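Local coordinates for transmembrane oligosaccharyl transferase (Archaeoglobus fulgidus, PDB 3WAJ), which belongs to the STT3 family of membrane proteins, with an N-terminal multi-helix transmembrane region of the GT-C clan and a zinc ion bound in the model, at residues A[25-30]-A[144-149]. Residues are numbered along the deposited sequence; the frame is centred on the assembly and turned at random.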
ATOM      1  N   VAL A  25       6.131 -19.457 -14.222  1.00 56.54           N
ATOM      2  CA  VAL A  25       7.477 -19.028 -13.872  1.00 53.60           C
ATOM      3  C   VAL A  25       7.916 -17.936 -14.829  1.00 59.64           C
ATOM      4  O   VAL A  25       8.499 -16.934 -14.414  1.00 66.07           O
ATOM      5  CB  VAL A  25       8.494 -20.181 -13.903  1.00 53.10           C
ATOM      6  CG1 VAL A  25       9.910 -19.657 -13.639  1.00 50.32           C
ATOM      7  CG2 VAL A  25       8.140 -21.230 -12.875  1.00 51.98           C
ATOM      8  N   LYS A  26       7.632 -18.139 -16.110  1.00 60.91           N
ATOM      9  CA  LYS A  26       7.992 -17.174 -17.145  1.00 63.66           C
ATOM     10  C   LYS A  26       7.360 -15.830 -16.821  1.00 57.29           C
ATOM     11  O   LYS A  26       8.022 -14.796 -16.855  1.00 55.21           O
ATOM     12  CB  LYS A  26       7.544 -17.671 -18.534  1.00 61.43           C
ATOM     13  CG  LYS A  26       7.899 -16.746 -19.707  1.00 60.19           C
ATOM     14  CD  LYS A  26       6.733 -15.821 -20.079  1.00 58.29           C
ATOM     15  CE  LYS A  26       6.998 -15.031 -21.358  1.00 52.32           C
ATOM     16  NZ  LYS A  26       8.188 -14.163 -21.303  1.00 52.63           N
ATOM     17  N   LEU A  27       6.078 -15.870 -16.477  1.00 60.58           N
ATOM     18  CA  LEU A  27       5.318 -14.672 -16.124  1.00 58.45           C
ATOM     19  C   LEU A  27       5.766 -14.049 -14.798  1.00 52.82           C
ATOM     20  O   LEU A  27       5.902 -12.835 -14.693  1.00 52.63           O
ATOM     21  CB  LEU A  27       3.814 -14.985 -16.091  1.00 59.24           C
ATOM     22  CG  LEU A  27       2.949 -14.436 -17.229  1.00 58.65           C
ATOM     23  CD1 LEU A  27       3.714 -14.416 -18.529  1.00 56.86           C
ATOM     24  CD2 LEU A  27       1.663 -15.238 -17.377  1.00 60.00           C
ATOM     25  N   ARG A  28       6.021 -14.857 -13.779  1.00 57.82           N
ATOM     26  CA  ARG A  28       6.253 -14.278 -12.450  1.00 56.59           C
ATOM     27  C   ARG A  28       7.703 -14.072 -12.020  1.00 57.94           C
ATOM     28  O   ARG A  28       7.988 -13.202 -11.201  1.00 61.12           O
ATOM     29  CB  ARG A  28       5.462 -15.049 -11.394  1.00 49.87           C
ATOM     30  CG  ARG A  28       3.978 -14.820 -11.516  1.00 50.43           C
ATOM     31  CD  ARG A  28       3.179 -16.071 -11.201  1.00 61.29           C
ATOM     32  NE  ARG A  28       1.823 -15.963 -11.731  1.00 65.78           N
ATOM     33  CZ  ARG A  28       0.746 -15.900 -10.969  1.00 70.45           C
ATOM     34  NH1 ARG A  28       0.887 -15.967  -9.663  1.00 75.08           N
ATOM     35  NH2 ARG A  28      -0.459 -15.789 -11.504  1.00 72.67           N
ATOM     36  N   ILE A  29       8.611 -14.865 -12.575  1.00 58.45           N
ATOM     37  CA  ILE A  29      10.023 -14.781 -12.212  1.00 54.92           C
ATOM     38  C   ILE A  29      10.858 -14.156 -13.330  1.00 58.02           C
ATOM     39  O   ILE A  29      11.744 -13.340 -13.075  1.00 62.06           O
ATOM     40  CB  ILE A  29      10.574 -16.172 -11.834  1.00 51.73           C
ATOM     41  CG1 ILE A  29       9.760 -16.749 -10.672  1.00 50.49           C
ATOM     42  CG2 ILE A  29      12.063 -16.118 -11.511  1.00 51.72           C
ATOM     43  CD1 ILE A  29      10.452 -17.855  -9.914  1.00 53.00           C
ATOM     44  N   LEU A  30      10.551 -14.526 -14.570  1.00 59.88           N
ATOM     45  CA  LEU A  30      11.366 -14.137 -15.732  1.00 63.82           C
ATOM     46  C   LEU A  30      11.021 -12.770 -16.318  1.00 60.29           C
ATOM     47  O   LEU A  30      11.904 -11.945 -16.555  1.00 60.50           O
ATOM     48  CB  LEU A  30      11.267 -15.199 -16.830  1.00 62.97           C
ATOM     49  CG  LEU A  30      12.351 -16.268 -16.946  1.00 61.78           C
ATOM     50  CD1 LEU A  30      12.916 -16.693 -15.597  1.00 62.13           C
ATOM     51  CD2 LEU A  30      11.794 -17.465 -17.701  1.00 62.48           C
ATOM     52  N   ILE A 144      -5.331 -20.350 -13.999  1.00 68.61           N
ATOM     53  CA  ILE A 144      -4.852 -19.575 -12.854  1.00 66.90           C
ATOM     54  C   ILE A 144      -3.394 -19.178 -13.072  1.00 66.51           C
ATOM     55  O   ILE A 144      -2.932 -18.160 -12.555  1.00 65.47           O
ATOM     56  CB  ILE A 144      -5.033 -20.342 -11.514  1.00 64.35           C
ATOM     57  CG1 ILE A 144      -4.936 -19.387 -10.311  1.00 62.20           C
ATOM     58  CG2 ILE A 144      -4.056 -21.522 -11.404  1.00 59.17           C
ATOM     59  CD1 ILE A 144      -6.044 -18.338 -10.261  1.00 58.99           C
ATOM     60  N   ALA A 145      -2.682 -19.974 -13.868  1.00 63.24           N
ATOM     61  CA  ALA A 145      -1.286 -19.694 -14.175  1.00 64.45           C
ATOM     62  C   ALA A 145      -1.121 -18.468 -15.079  1.00 59.15           C
ATOM     63  O   ALA A 145      -0.029 -17.919 -15.189  1.00 64.95           O
ATOM     64  CB  ALA A 145      -0.615 -20.917 -14.794  1.00 64.06           C
ATOM     65  N   ILE A 146      -2.205 -18.035 -15.718  1.00 52.93           N
ATOM     66  CA  ILE A 146      -2.130 -16.911 -16.656  1.00 53.59           C
ATOM     67  C   ILE A 146      -3.113 -15.765 -16.404  1.00 57.70           C
ATOM     68  O   ILE A 146      -3.085 -14.772 -17.115  1.00 59.45           O
ATOM     69  CB  ILE A 146      -2.298 -17.377 -18.128  1.00 51.68           C
ATOM     70  CG1 ILE A 146      -3.518 -18.290 -18.270  1.00 54.56           C
ATOM     71  CG2 ILE A 146      -1.071 -18.115 -18.597  1.00 52.46           C
ATOM     72  CD1 ILE A 146      -4.417 -17.936 -19.420  1.00 56.60           C
ATOM     73  N   VAL A 147      -4.000 -15.892 -15.422  1.00 62.59           N
ATOM     74  CA  VAL A 147      -4.948 -14.803 -15.161  1.00 65.13           C
ATOM     75  C   VAL A 147      -4.108 -13.547 -14.855  1.00 67.58           C
ATOM     76  O   VAL A 147      -3.028 -13.647 -14.262  1.00 66.86           O
ATOM     77  CB  VAL A 147      -6.083 -15.243 -14.199  1.00 68.10           C
ATOM     78  CG1 VAL A 147      -5.510 -15.904 -12.946  1.00 70.20           C
ATOM     79  CG2 VAL A 147      -6.978 -14.068 -13.840  1.00 64.89           C
ATOM     80  N   PRO A 148      -4.594 -12.362 -15.021  1.00 66.96           N
ATOM     81  CA  PRO A 148      -3.797 -11.127 -14.932  1.00 64.19           C
ATOM     82  C   PRO A 148      -4.442 -10.389 -13.761  1.00 59.59           C
ATOM     83  O   PRO A 148      -5.045 -11.020 -12.886  1.00 64.13           O
ATOM     84  CB  PRO A 148      -3.961 -10.291 -16.202  1.00 65.58           C
ATOM     85  CG  PRO A 148      -5.344 -10.690 -16.695  1.00 63.92           C
ATOM     86  CD  PRO A 148      -5.438 -12.184 -16.397  1.00 64.49           C
ATOM     87  N   GLY A 149      -4.316  -9.063 -13.753  1.00 52.56           N
ATOM     88  CA  GLY A 149      -4.915  -8.240 -12.714  1.00 51.23           C
ATOM     89  C   GLY A 149      -4.140  -8.231 -11.403  1.00 53.98           C
ATOM     90  O   GLY A 149      -2.939  -8.549 -11.361  1.00 52.77           O
TER
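Leu27 and Arg28, near the C-terminal end of helix 19-30, meet the loop that links helix 134-144 to helix 150-153 in the STT3 N-terminal region. The contact is small and buried, with 158 Å² covered in all. The Arg28 side chain reaches from the helix to the main chain of the loop. Its CG stands anti to the carbonyl carbon (chi1 -70°), and the chain bends at chi2. Arg28 NH2 comes 3.6 Å from Ile144 O. Arg28 NH2 also lies 4.3 Å from Ala145 O and equally far from Val147 O. All three oxygens approach the guanidinium obliquely, and none is in hydrogen-bond geometry. They may still stabilise its positive charge electrostatically. Leu27 makes the apolar contact with Ile146 and also rests on the loop backbone. Leu27 CD2 touches Ile146 CG2 at 4.2 Å, the two side chains meeting at a slant. Leu27 CD2 also packs against Ala145 O at 3.9 Å. The CB of Ile146 points away from the helix; chi1 of 49° puts CG1 between the backbone N and the carbonyl carbon, and CG2, anti to the carbonyl carbon, meets Leu27. Gly149 closes the loop as N-cap of the next helix, and its N is hydrogen-bonded to Gln492. Helix 474-491 covers Leu27 through Tyr486 and Ala489, and Ile146 through Thr485. Arg28 also packs on Ala114 of helix 102-118 and on Phe151 and Leu152 of helix 150-153.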